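Local coordinates for protein DNA primase (Aquifex aeolicus, PDB 2AU3) that probably synthesises, as a DnaG-family primase, the short RNA primers that DNA polymerase extends during DNA replication, at residues N36-H40 with F70-Y74; V29-T35 with F47-P51; L10-I16 with G65-K69. All coordinates share one frame. Numbering follows the deposited sequence.

Contact 1. Residues N36-H40 with F70-Y74. With ZN (zinc ion), chain B.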
ATOM      1  N   ASN A  36      25.484   7.725  -8.735  1.00 26.04           N
ATOM      2  CA  ASN A  36      25.664   7.549  -7.292  1.00 26.04           C
ATOM      3  C   ASN A  36      24.802   8.572  -6.595  1.00 25.35           C
ATOM      4  O   ASN A  36      24.702   9.718  -7.043  1.00 24.58           O
ATOM      5  CB  ASN A  36      27.127   7.707  -6.842  1.00 26.63           C
ATOM      6  CG  ASN A  36      28.087   6.832  -7.620  1.00 27.93           C
ATOM      7  OD1 ASN A  36      28.326   5.677  -7.267  1.00 31.83           O
ATOM      8  ND2 ASN A  36      28.675   7.392  -8.662  1.00 25.17           N
ATOM      9  N   CYS A  37      24.213   8.180  -5.476  1.00 25.43           N
ATOM     10  CA  CYS A  37      23.321   9.077  -4.749  1.00 25.20           C
ATOM     11  C   CYS A  37      24.079  10.261  -4.110  1.00 25.68           C
ATOM     12  O   CYS A  37      25.113  10.065  -3.479  1.00 24.66           O
ATOM     13  CB  CYS A  37      22.539   8.298  -3.696  1.00 25.12           C
ATOM     14  SG  CYS A  37      21.303   9.283  -2.828  1.00 25.64           S
ATOM     15  N   PRO A  38      23.564  11.479  -4.286  1.00 26.24           N
ATOM     16  CA  PRO A  38      24.186  12.670  -3.689  1.00 27.59           C
ATOM     17  C   PRO A  38      23.716  12.918  -2.247  1.00 28.72           C
ATOM     18  O   PRO A  38      24.186  13.868  -1.612  1.00 28.74           O
ATOM     19  CB  PRO A  38      23.683  13.805  -4.595  1.00 27.28           C
ATOM     20  CG  PRO A  38      22.307  13.333  -5.047  1.00 27.42           C
ATOM     21  CD  PRO A  38      22.354  11.816  -5.058  1.00 25.51           C
ATOM     22  N   PHE A  39      22.789  12.094  -1.755  1.00 30.10           N
ATOM     23  CA  PHE A  39      22.154  12.339  -0.461  1.00 32.22           C
ATOM     24  C   PHE A  39      22.582  11.338   0.628  1.00 34.39           C
ATOM     25  O   PHE A  39      22.511  11.643   1.824  1.00 35.01           O
ATOM     26  CB  PHE A  39      20.627  12.373  -0.600  1.00 31.81           C
ATOM     27  CG  PHE A  39      20.132  13.306  -1.676  1.00 31.47           C
ATOM     28  CD1 PHE A  39      20.487  14.649  -1.663  1.00 30.62           C
ATOM     29  CD2 PHE A  39      19.301  12.838  -2.702  1.00 31.35           C
ATOM     30  CE1 PHE A  39      20.052  15.514  -2.664  1.00 29.91           C
ATOM     31  CE2 PHE A  39      18.841  13.706  -3.700  1.00 30.12           C
ATOM     32  CZ  PHE A  39      19.219  15.050  -3.675  1.00 29.33           C
ATOM     33  N   HIS A  40      23.024  10.157   0.201  1.00 36.28           N
ATOM     34  CA  HIS A  40      23.639   9.176   1.094  1.00 38.95           C
ATOM     35  C   HIS A  40      24.900   8.614   0.427  1.00 40.42           C
ATOM     36  O   HIS A  40      25.045   8.697  -0.788  1.00 40.35           O
ATOM     37  CB  HIS A  40      22.636   8.068   1.458  1.00 38.85           C
ATOM     38  CG  HIS A  40      22.703   6.859   0.557  1.00 40.05           C
ATOM     39  ND1 HIS A  40      22.083   6.812  -0.674  1.00 39.08           N
ATOM     40  CD2 HIS A  40      23.302   5.656   0.722  1.00 40.66           C
ATOM     41  CE1 HIS A  40      22.316   5.640  -1.236  1.00 41.08           C
ATOM     42  NE2 HIS A  40      23.049   4.917  -0.408  1.00 42.11           N
ATOM     43  N   PHE A  70      13.572  16.726  -6.257  1.00 18.08           N
ATOM     44  CA  PHE A  70      15.024  16.562  -6.372  1.00 18.46           C
ATOM     45  C   PHE A  70      15.747  17.905  -6.135  1.00 18.63           C
ATOM     46  O   PHE A  70      16.714  17.983  -5.380  1.00 19.92           O
ATOM     47  CB  PHE A  70      15.456  15.971  -7.722  1.00 16.69           C
ATOM     48  CG  PHE A  70      16.962  15.890  -7.865  1.00 18.95           C
ATOM     49  CD1 PHE A  70      17.677  14.818  -7.318  1.00 18.67           C
ATOM     50  CD2 PHE A  70      17.668  16.930  -8.463  1.00 18.81           C
ATOM     51  CE1 PHE A  70      19.074  14.758  -7.406  1.00 20.94           C
ATOM     52  CE2 PHE A  70      19.079  16.874  -8.561  1.00 21.31           C
ATOM     53  CZ  PHE A  70      19.772  15.802  -8.023  1.00 20.65           C
ATOM     54  N   VAL A  71      15.298  18.946  -6.821  1.00 19.20           N
ATOM     55  CA  VAL A  71      15.942  20.256  -6.704  1.00 19.69           C
ATOM     56  C   VAL A  71      15.843  20.761  -5.263  1.00 20.22           C
ATOM     57  O   VAL A  71      16.843  21.261  -4.695  1.00 20.20           O
ATOM     58  CB  VAL A  71      15.368  21.283  -7.728  1.00 19.52           C
ATOM     59  CG1 VAL A  71      15.971  22.689  -7.504  1.00 18.09           C
ATOM     60  CG2 VAL A  71      15.613  20.804  -9.146  1.00 18.52           C
ATOM     61  N   SER A  72      14.665  20.576  -4.653  1.00 20.41           N
ATOM     62  CA  SER A  72      14.465  20.947  -3.247  1.00 20.83           C
ATOM     63  C   SER A  72      15.508  20.305  -2.345  1.00 20.30           C
ATOM     64  O   SER A  72      16.029  20.949  -1.416  1.00 19.48           O
ATOM     65  CB  SER A  72      13.066  20.528  -2.768  1.00 21.17           C
ATOM     66  OG  SER A  72      12.867  20.911  -1.428  0.50 24.21           O
ATOM     67  N   LEU A  73      15.798  19.033  -2.594  1.00 19.92           N
ATOM     68  CA  LEU A  73      16.753  18.322  -1.751  1.00 21.82           C
ATOM     69  C   LEU A  73      18.177  18.731  -2.091  1.00 21.95           C
ATOM     70  O   LEU A  73      18.982  19.015  -1.192  1.00 22.61           O
ATOM     71  CB  LEU A  73      16.582  16.794  -1.839  1.00 21.46           C
ATOM     72  CG  LEU A  73      15.264  16.190  -1.348  1.00 22.23           C
ATOM     73  CD1 LEU A  73      15.152  14.713  -1.816  1.00 23.99           C
ATOM     74  CD2 LEU A  73      15.153  16.282   0.157  1.00 24.22           C
ATOM     75  N   TYR A  74      18.490  18.793  -3.378  1.00 22.29           N
ATOM     76  CA  TYR A  74      19.818  19.233  -3.788  1.00 23.05           C
ATOM     77  C   TYR A  74      20.160  20.648  -3.282  1.00 23.63           C
ATOM     78  O   TYR A  74      21.241  20.870  -2.731  1.00 23.09           O
ATOM     79  CB  TYR A  74      20.011  19.131  -5.309  1.00 23.95           C
ATOM     80  CG  TYR A  74      21.481  19.071  -5.694  1.00 24.97           C
ATOM     81  CD1 TYR A  74      22.149  17.846  -5.791  1.00 25.58           C
ATOM     82  CD2 TYR A  74      22.210  20.245  -5.895  1.00 24.27           C
ATOM     83  CE1 TYR A  74      23.516  17.798  -6.125  1.00 26.60           C
ATOM     84  CE2 TYR A  74      23.566  20.211  -6.240  1.00 25.23           C
ATOM     85  CZ  TYR A  74      24.212  18.994  -6.349  1.00 26.43           C
ATOM     86  OH  TYR A  74      25.546  18.982  -6.679  1.00 29.75           O
TER
HETATM   87 ZN    ZN B 501      20.477   7.615  -1.533  1.00 29.93          ZN
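A metal-binding turn can double as a packing surface, and the zinc site of this primase illustrates how. C37 SG and H40 ND1 hold the zinc ion at 2.3 and 2.0 Å. Between them the chain curls around the sulfur, with F39 N donating to C37 SG at 3.4 Å and H40 N adding a weak bond to the same atom at 3.6 Å. C58 and C61 complete the site of the zinc ribbon. P38 and F39, at the crown of this turn, project toward helix 67-75.

F39 is the main bump. Its ring enters the hollow left by F70, L73 and Y74, which share one side of the helix through i, i+3 and i+4 spacing. The tip, F39 CZ, meets F70 CE1 and L73 CB, both at 3.7 Å, while F39 CE1 comes 3.7 Å from Y74 N. The F39 and F70 rings meet obliquely, with planes at 58° and centroids 5.7 Å apart. Beside this plug, P38 makes a shallower fit: its CG lies 4.2 Å from F70 CE1, and its CB 4.3 Å from Y74 CE1, at the tyrosine's ring edge.

F47 of strand 47-50 packs against C37, P38 and F39. F70 meets Y23 of helix 16-23 edge-to-face, and the Y74 ring also meets Y23. V71, pointing away from the zinc loop, packs between helices 16-23 and 79-90.

Contact 2. Residues V29-T35 with F47-P51; sequences VGSNYRT and FYVSP
In an antiparallel pair, backbone register decides which side chains become neighbours, as strands 32-35 and 47-50 show. They run at 157° to each other, their axes approaching to 4.6 Å. Y33 and V49 form a hydrogen-bonded pair (Y33 N to V49 O 2.9 Å, V49 N to Y33 O 2.8 Å), R34 and Y48 a non-hydrogen-bonded pair with CA atoms 4.5 Å apart, and T35 and F47 a second hydrogen-bonded pair (T35 N to F47 O 3.1 Å; F47 N to T35 O weak, 3.3 Å). Strand 32-35 is entered through a type II' turn from V29 to N32 (G30 phi/psi 59/-129, S31 -89/-2).

On one face Y48 (chi1 m, -71°) leans across to R34. With chi1 p (84°), R34 lays its CB over the ring, 3.9 Å from the Y48 centroid, a CH-pi contact, before the extended remainder leads away. V29 CG1 (chi1 p) reaches the ring edge at Y48 CE1, 3.8 Å. On the other face, Y33 (m) sets CE2 4.0 Å from P51 CG, V49 (t) sets CB 4.3 Å from Y33 CB, and T35 (t) places CG2 3.9 Å from CD2 of F47 (t). A water bridges N32 (m) and S50 (t), 2.7 Å from N32 OD1 and 2.8 Å from S50 OG.

This is a hairpin of the zinc ribbon, whose connecting loop carries C37 and H40. Direct cross-strand hydrogen bonding is entirely backbone; T35 OG1 and S50 OG bond N25 O and K53 N, and apart from water-linked N32 and S50 the side chains meet mainly through apolar and CH-pi contacts.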
ATOM      1  N   VAL A  29      20.855   3.037 -18.104  1.00 23.02           N
ATOM      2  CA  VAL A  29      20.805   1.593 -17.800  1.00 23.37           C
ATOM      3  C   VAL A  29      19.401   1.117 -18.193  1.00 23.24           C
ATOM      4  O   VAL A  29      18.407   1.500 -17.564  1.00 23.11           O
ATOM      5  CB  VAL A  29      21.139   1.302 -16.294  1.00 23.30           C
ATOM      6  CG1 VAL A  29      20.159   2.012 -15.374  1.00 25.95           C
ATOM      7  CG2 VAL A  29      21.145  -0.197 -15.995  1.00 24.56           C
ATOM      8  N   GLY A  30      19.306   0.360 -19.279  1.00 22.12           N
ATOM      9  CA  GLY A  30      17.999   0.014 -19.828  1.00 21.16           C
ATOM     10  C   GLY A  30      17.205   1.262 -20.194  1.00 21.31           C
ATOM     11  O   GLY A  30      17.732   2.164 -20.876  1.00 20.94           O
ATOM     12  N   SER A  31      15.959   1.338 -19.703  1.00 20.68           N
ATOM     13  CA  SER A  31      15.094   2.487 -19.947  1.00 20.76           C
ATOM     14  C   SER A  31      15.264   3.568 -18.884  1.00 22.04           C
ATOM     15  O   SER A  31      14.615   4.608 -18.958  1.00 22.25           O
ATOM     16  CB  SER A  31      13.623   2.061 -20.001  1.00 20.83           C
ATOM     17  OG  SER A  31      13.137   1.746 -18.710  1.00 16.47           O
ATOM     18  N   ASN A  32      16.113   3.300 -17.889  1.00 22.15           N
ATOM     19  CA  ASN A  32      16.296   4.193 -16.767  1.00 23.14           C
ATOM     20  C   ASN A  32      17.681   4.846 -16.833  1.00 24.13           C
ATOM     21  O   ASN A  32      18.487   4.518 -17.714  1.00 23.97           O
ATOM     22  CB  ASN A  32      16.108   3.444 -15.438  1.00 23.01           C
ATOM     23  CG  ASN A  32      14.696   2.858 -15.286  1.00 24.95           C
ATOM     24  OD1 ASN A  32      13.711   3.583 -15.299  1.00 25.87           O
ATOM     25  ND2 ASN A  32      14.609   1.531 -15.179  1.00 25.55           N
ATOM     26  N   TYR A  33      17.934   5.776 -15.916  1.00 23.55           N
ATOM     27  CA  TYR A  33      19.279   6.307 -15.699  1.00 23.81           C
ATOM     28  C   TYR A  33      19.670   6.031 -14.277  1.00 23.88           C
ATOM     29  O   TYR A  33      18.813   5.956 -13.399  1.00 24.10           O
ATOM     30  CB  TYR A  33      19.339   7.810 -15.966  1.00 23.07           C
ATOM     31  CG  TYR A  33      19.134   8.168 -17.412  1.00 23.51           C
ATOM     32  CD1 TYR A  33      20.212   8.236 -18.285  1.00 24.40           C
ATOM     33  CD2 TYR A  33      17.863   8.445 -17.908  1.00 23.89           C
ATOM     34  CE1 TYR A  33      20.034   8.560 -19.621  1.00 24.98           C
ATOM     35  CE2 TYR A  33      17.674   8.776 -19.246  1.00 25.26           C
ATOM     36  CZ  TYR A  33      18.766   8.842 -20.096  1.00 26.43           C
ATOM     37  OH  TYR A  33      18.599   9.146 -21.440  1.00 29.78           O
ATOM     38  N   ARG A  34      20.963   5.834 -14.050  1.00 24.11           N
ATOM     39  CA  ARG A  34      21.448   5.643 -12.704  1.00 25.26           C
ATOM     40  C   ARG A  34      22.756   6.397 -12.498  1.00 25.25           C
ATOM     41  O   ARG A  34      23.468   6.723 -13.467  1.00 24.93           O
ATOM     42  CB  ARG A  34      21.601   4.156 -12.365  1.00 26.31           C
ATOM     43  CG  ARG A  34      22.901   3.581 -12.827  1.00 29.06           C
ATOM     44  CD  ARG A  34      23.312   2.263 -12.184  1.00 32.51           C
ATOM     45  NE  ARG A  34      24.557   1.815 -12.820  1.00 36.62           N
ATOM     46  CZ  ARG A  34      24.874   0.555 -13.065  1.00 38.03           C
ATOM     47  NH1 ARG A  34      24.051  -0.425 -12.725  1.00 40.91           N
ATOM     48  NH2 ARG A  34      26.014   0.274 -13.666  1.00 41.81           N
ATOM     49  N   THR A  35      23.047   6.678 -11.233  1.00 25.07           N
ATOM     50  CA  THR A  35      24.249   7.404 -10.834  1.00 25.85           C
ATOM     51  C   THR A  35      24.430   7.172  -9.332  1.00 25.89           C
ATOM     52  O   THR A  35      23.637   6.437  -8.718  1.00 25.84           O
ATOM     53  CB  THR A  35      24.104   8.912 -11.187  1.00 26.19           C
ATOM     54  OG1 THR A  35      25.328   9.613 -10.910  1.00 28.22           O
ATOM     55  CG2 THR A  35      23.094   9.590 -10.292  1.00 25.36           C
ATOM     56  N   PHE A  47      20.959   5.118  -7.276  1.00 25.24           N
ATOM     57  CA  PHE A  47      20.022   6.229  -7.461  1.00 23.91           C
ATOM     58  C   PHE A  47      19.527   6.223  -8.896  1.00 23.36           C
ATOM     59  O   PHE A  47      20.310   6.450  -9.834  1.00 22.31           O
ATOM     60  CB  PHE A  47      20.750   7.543  -7.143  1.00 24.46           C
ATOM     61  CG  PHE A  47      19.890   8.770  -7.245  1.00 22.76           C
ATOM     62  CD1 PHE A  47      19.438   9.407  -6.095  1.00 23.57           C
ATOM     63  CD2 PHE A  47      19.587   9.330  -8.495  1.00 21.83           C
ATOM     64  CE1 PHE A  47      18.664  10.576  -6.176  1.00 23.07           C
ATOM     65  CE2 PHE A  47      18.817  10.488  -8.590  1.00 24.44           C
ATOM     66  CZ  PHE A  47      18.355  11.120  -7.429  1.00 21.71           C
ATOM     67  N   TYR A  48      18.227   5.966  -9.067  1.00 22.88           N
ATOM     68  CA  TYR A  48      17.640   5.747 -10.380  1.00 22.23           C
ATOM     69  C   TYR A  48      16.661   6.836 -10.761  1.00 22.22           C
ATOM     70  O   TYR A  48      15.936   7.357  -9.921  1.00 22.60           O
ATOM     71  CB  TYR A  48      16.957   4.375 -10.458  1.00 22.30           C
ATOM     72  CG  TYR A  48      17.937   3.223 -10.478  1.00 23.19           C
ATOM     73  CD1 TYR A  48      18.309   2.619 -11.670  1.00 24.06           C
ATOM     74  CD2 TYR A  48      18.491   2.744  -9.295  1.00 26.95           C
ATOM     75  CE1 TYR A  48      19.200   1.553 -11.686  1.00 23.99           C
ATOM     76  CE2 TYR A  48      19.381   1.696  -9.301  1.00 27.21           C
ATOM     77  CZ  TYR A  48      19.735   1.110 -10.497  1.00 25.49           C
ATOM     78  OH  TYR A  48      20.629   0.079 -10.484  1.00 23.52           O
ATOM     79  N   VAL A  49      16.665   7.185 -12.046  1.00 21.24           N
ATOM     80  CA  VAL A  49      15.719   8.130 -12.595  1.00 20.21           C
ATOM     81  C   VAL A  49      14.940   7.420 -13.691  1.00 20.60           C
ATOM     82  O   VAL A  49      15.534   6.866 -14.612  1.00 19.39           O
ATOM     83  CB  VAL A  49      16.446   9.371 -13.164  1.00 20.82           C
ATOM     84  CG1 VAL A  49      15.431  10.345 -13.763  1.00 20.35           C
ATOM     85  CG2 VAL A  49      17.297  10.059 -12.057  1.00 19.15           C
ATOM     86  N   SER A  50      13.614   7.384 -13.563  1.00 19.98           N
ATOM     87  CA  SER A  50      12.797   6.700 -14.559  1.00 20.85           C
ATOM     88  C   SER A  50      12.152   7.754 -15.454  1.00 21.32           C
ATOM     89  O   SER A  50      11.369   8.576 -14.981  1.00 21.61           O
ATOM     90  CB  SER A  50      11.729   5.853 -13.861  1.00 20.69           C
ATOM     91  OG  SER A  50      10.663   5.548 -14.745  1.00 20.00           O
ATOM     92  N   PRO A  51      12.515   7.782 -16.732  1.00 21.07           N
ATOM     93  CA  PRO A  51      11.802   8.641 -17.675  1.00 20.41           C
ATOM     94  C   PRO A  51      10.297   8.305 -17.756  1.00 20.39           C
ATOM     95  O   PRO A  51       9.502   9.220 -17.934  1.00 20.15           O
ATOM     96  CB  PRO A  51      12.513   8.373 -19.013  1.00 20.83           C
ATOM     97  CG  PRO A  51      13.875   7.828 -18.642  1.00 20.67           C
ATOM     98  CD  PRO A  51      13.658   7.077 -17.348  1.00 21.41           C
TER
HETATM   99  O   HOH W   1      11.134   2.825 -14.929  1.00 29.72           O

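Contact 3. Residues L10-I16 with G65-K69; sequences LRREIDI and GDAIK
I68, A67 and I16 bury the most surface where residues 10-16 meet 65-69. The first segment ends helix 6-13 at E13, extends through I14 (phi/psi -75/142) and D15 (-113/116), and re-enters helical angles at I16; D15 is the N-cap of helix 16-23, its OD1 accepting from V17 N. In the second, G65 (159/-166) and D66 (-89/-175) lead into a helix from A67 onward. The CA atoms of I16 and A67 lie 4.9 Å apart, those of R11 and I68 7.9 Å.

I68 (m, t) reaches for the end of helix 6-13 and the residue after it: its CD1 is 4.1 Å from L10 CD2 and 3.9 Å from R11 CG, its CG1 4.0 Å from CD1 of I14 (m, t). Here the N-terminal helices of the primase's zinc-binding domain pack on the helix that follows its last ribbon strand, 64-65. A67, small enough for close approach, sets its CB 3.6 Å from I14 CG2 and 3.7 Å from I16 CG1. I16 (t, t) stretches CD1 over the helix start, 3.6 Å from A67 N and 3.7 Å from D66 C.

Helix 67-75 opens with an N-cap: D66, at chi1 p, accepts K69 N on OD1 at 2.9 Å. D66 OD2 makes a long salt bridge to R11 NE, 4.0 Å; both residues also hydrogen-bond Y79 OH, while R11 NH1 pairs with E103.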
ATOM      1  N   LEU A  10       3.358  23.383 -14.441  1.00 25.30           N
ATOM      2  CA  LEU A  10       4.813  23.281 -14.336  1.00 24.52           C
ATOM      3  C   LEU A  10       5.237  21.826 -14.373  1.00 24.43           C
ATOM      4  O   LEU A  10       6.146  21.462 -15.107  1.00 23.93           O
ATOM      5  CB  LEU A  10       5.333  23.941 -13.059  1.00 23.79           C
ATOM      6  CG  LEU A  10       6.835  23.805 -12.805  1.00 24.85           C
ATOM      7  CD1 LEU A  10       7.671  24.306 -14.000  1.00 22.70           C
ATOM      8  CD2 LEU A  10       7.257  24.493 -11.503  1.00 26.15           C
ATOM      9  N   ARG A  11       4.590  20.990 -13.568  1.00 23.92           N
ATOM     10  CA  ARG A  11       5.018  19.608 -13.492  1.00 24.83           C
ATOM     11  C   ARG A  11       4.910  18.904 -14.843  1.00 24.78           C
ATOM     12  O   ARG A  11       5.794  18.146 -15.197  1.00 24.83           O
ATOM     13  CB  ARG A  11       4.222  18.833 -12.469  1.00 24.99           C
ATOM     14  CG  ARG A  11       4.455  19.261 -11.048  1.00 26.38           C
ATOM     15  CD  ARG A  11       3.297  18.901 -10.199  1.00 25.73           C
ATOM     16  NE  ARG A  11       3.646  18.906  -8.797  1.00 29.01           N
ATOM     17  CZ  ARG A  11       2.767  19.070  -7.836  1.00 26.18           C
ATOM     18  NH1 ARG A  11       1.474  19.238  -8.145  1.00 25.00           N
ATOM     19  NH2 ARG A  11       3.162  19.032  -6.574  1.00 27.70           N
ATOM     20  N   ARG A  12       3.824  19.154 -15.571  1.00 24.92           N
ATOM     21  CA  ARG A  12       3.644  18.582 -16.919  1.00 25.94           C
ATOM     22  C   ARG A  12       4.793  18.946 -17.886  1.00 25.16           C
ATOM     23  O   ARG A  12       5.272  18.102 -18.651  1.00 24.88           O
ATOM     24  CB  ARG A  12       2.298  18.998 -17.520  1.00 26.40           C
ATOM     25  CG  ARG A  12       1.054  18.370 -16.846  1.00 29.41           C
ATOM     26  CD  ARG A  12      -0.262  19.122 -17.190  1.00 34.45           C
ATOM     27  NE  ARG A  12      -1.436  18.547 -16.524  1.00 38.58           N
ATOM     28  CZ  ARG A  12      -2.150  17.522 -16.993  1.00 41.68           C
ATOM     29  NH1 ARG A  12      -1.826  16.947 -18.145  1.00 41.85           N
ATOM     30  NH2 ARG A  12      -3.196  17.065 -16.301  1.00 43.17           N
ATOM     31  N   GLU A  13       5.243  20.192 -17.820  1.00 24.23           N
ATOM     32  CA  GLU A  13       6.277  20.706 -18.711  1.00 23.63           C
ATOM     33  C   GLU A  13       7.689  20.174 -18.404  1.00 23.78           C
ATOM     34  O   GLU A  13       8.524  20.075 -19.314  1.00 22.84           O
ATOM     35  CB  GLU A  13       6.280  22.237 -18.652  1.00 23.82           C
ATOM     36  CG  GLU A  13       7.269  22.899 -19.607  1.00 23.52           C
ATOM     37  CD  GLU A  13       6.751  22.979 -21.035  1.00 24.77           C
ATOM     38  OE1 GLU A  13       5.645  22.438 -21.324  1.00 25.63           O
ATOM     39  OE2 GLU A  13       7.457  23.574 -21.873  1.00 23.10           O
ATOM     40  N   ILE A  14       7.968  19.856 -17.134  1.00 22.89           N
ATOM     41  CA  ILE A  14       9.313  19.394 -16.751  1.00 24.64           C
ATOM     42  C   ILE A  14       9.548  17.957 -17.201  1.00 24.54           C
ATOM     43  O   ILE A  14       8.634  17.138 -17.166  1.00 24.98           O
ATOM     44  CB  ILE A  14       9.526  19.465 -15.221  1.00 24.52           C
ATOM     45  CG1 ILE A  14       9.576  20.914 -14.746  1.00 25.84           C
ATOM     46  CG2 ILE A  14      10.816  18.792 -14.854  1.00 25.86           C
ATOM     47  CD1 ILE A  14       9.171  21.054 -13.285  1.00 28.49           C
ATOM     48  N   ASP A  15      10.768  17.663 -17.643  1.00 25.29           N
ATOM     49  CA  ASP A  15      11.203  16.285 -17.837  1.00 24.58           C
ATOM     50  C   ASP A  15      12.286  16.045 -16.807  1.00 23.12           C
ATOM     51  O   ASP A  15      13.329  16.696 -16.835  1.00 22.86           O
ATOM     52  CB  ASP A  15      11.763  16.069 -19.262  1.00 26.09           C
ATOM     53  CG  ASP A  15      12.075  14.593 -19.570  1.00 29.71           C
ATOM     54  OD1 ASP A  15      12.181  13.753 -18.628  1.00 34.26           O
ATOM     55  OD2 ASP A  15      12.223  14.171 -20.737  1.00 34.68           O
ATOM     56  N   ILE A  16      12.030  15.124 -15.879  1.00 21.55           N
ATOM     57  CA  ILE A  16      12.947  14.888 -14.768  1.00 20.89           C
ATOM     58  C   ILE A  16      14.367  14.545 -15.220  1.00 20.84           C
ATOM     59  O   ILE A  16      15.330  14.888 -14.546  1.00 20.64           O
ATOM     60  CB  ILE A  16      12.392  13.797 -13.844  1.00 20.70           C
ATOM     61  CG1 ILE A  16      13.188  13.745 -12.538  1.00 19.69           C
ATOM     62  CG2 ILE A  16      12.330  12.434 -14.573  1.00 18.20           C
ATOM     63  CD1 ILE A  16      12.457  12.931 -11.424  1.00 21.69           C
ATOM     64  N   GLY A  65      11.145  10.804  -5.402  1.00 21.06           N
ATOM     65  CA  GLY A  65      10.178  11.845  -5.690  1.00 21.24           C
ATOM     66  C   GLY A  65      10.236  12.373  -7.117  1.00 21.50           C
ATOM     67  O   GLY A  65      10.859  11.769  -8.002  1.00 21.02           O
ATOM     68  N   ASP A  66       9.584  13.514  -7.344  1.00 21.41           N
ATOM     69  CA  ASP A  66       9.573  14.119  -8.672  1.00 20.77           C
ATOM     70  C   ASP A  66      10.760  15.063  -8.867  1.00 20.47           C
ATOM     71  O   ASP A  66      11.677  15.143  -8.021  1.00 19.89           O
ATOM     72  CB  ASP A  66       8.210  14.802  -8.993  1.00 21.46           C
ATOM     73  CG  ASP A  66       7.930  16.038  -8.112  1.00 23.47           C
ATOM     74  OD1 ASP A  66       8.839  16.485  -7.395  1.00 23.30           O
ATOM     75  OD2 ASP A  66       6.820  16.633  -8.070  1.00 25.59           O
ATOM     76  N   ALA A  67      10.767  15.740 -10.011  1.00 19.75           N
ATOM     77  CA  ALA A  67      11.865  16.620 -10.365  1.00 18.74           C
ATOM     78  C   ALA A  67      11.986  17.831  -9.431  1.00 18.77           C
ATOM     79  O   ALA A  67      13.085  18.180  -9.008  1.00 18.88           O
ATOM     80  CB  ALA A  67      11.717  17.076 -11.820  1.00 18.99           C
ATOM     81  N   ILE A  68      10.866  18.477  -9.113  1.00 18.62           N
ATOM     82  CA  ILE A  68      10.905  19.614  -8.206  1.00 18.69           C
ATOM     83  C   ILE A  68      11.509  19.199  -6.860  1.00 19.01           C
ATOM     84  O   ILE A  68      12.316  19.936  -6.253  1.00 19.45           O
ATOM     85  CB  ILE A  68       9.487  20.170  -7.961  1.00 19.18           C
ATOM     86  CG1 ILE A  68       8.915  20.776  -9.259  1.00 19.83           C
ATOM     87  CG2 ILE A  68       9.523  21.209  -6.802  1.00 18.29           C
ATOM     88  CD1 ILE A  68       7.404  21.069  -9.201  1.00 21.34           C
ATOM     89  N   LYS A  69      11.085  18.035  -6.383  1.00 17.97           N
ATOM     90  CA  LYS A  69      11.548  17.516  -5.113  1.00 18.81           C
ATOM     91  C   LYS A  69      13.057  17.254  -5.143  1.00 18.39           C
ATOM     92  O   LYS A  69      13.752  17.540  -4.168  1.00 18.71           O
ATOM     93  CB  LYS A  69      10.793  16.238  -4.758  1.00 19.39           C
ATOM     94  CG  LYS A  69      11.406  15.483  -3.602  1.00 21.10           C
ATOM     95  CD  LYS A  69      10.333  14.742  -2.840  1.00 25.36           C
ATOM     96  CE  LYS A  69      10.815  14.348  -1.472  1.00 26.58           C
ATOM     97  NZ  LYS A  69      10.276  13.010  -1.123  1.00 27.54           N
TER

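Within one zinc-binding domain, the three contacts differ in burial and in chemistry. Contact 3 is the buried one, the end of helix 6-13 and the link to helix 16-23 against the start of helix 67-75, chiefly through aliphatic groups, with one long salt bridge, R11 to D66, beside them. Contact 1 lies at the surface and is largely aromatic, its loop half carrying two zinc ligands. Contact 2, partly buried, relies on backbone hydrogen bonds. Contacts 1 and 3 use successive parts of helix 67-75, whereas contact 2 supplies the sheet beneath both: F47 CZ packs 3.7 Å from F70 CE1, and V49 CG1 3.8 Å from I16 CG2. One hairpin face thus joins metal site and helices.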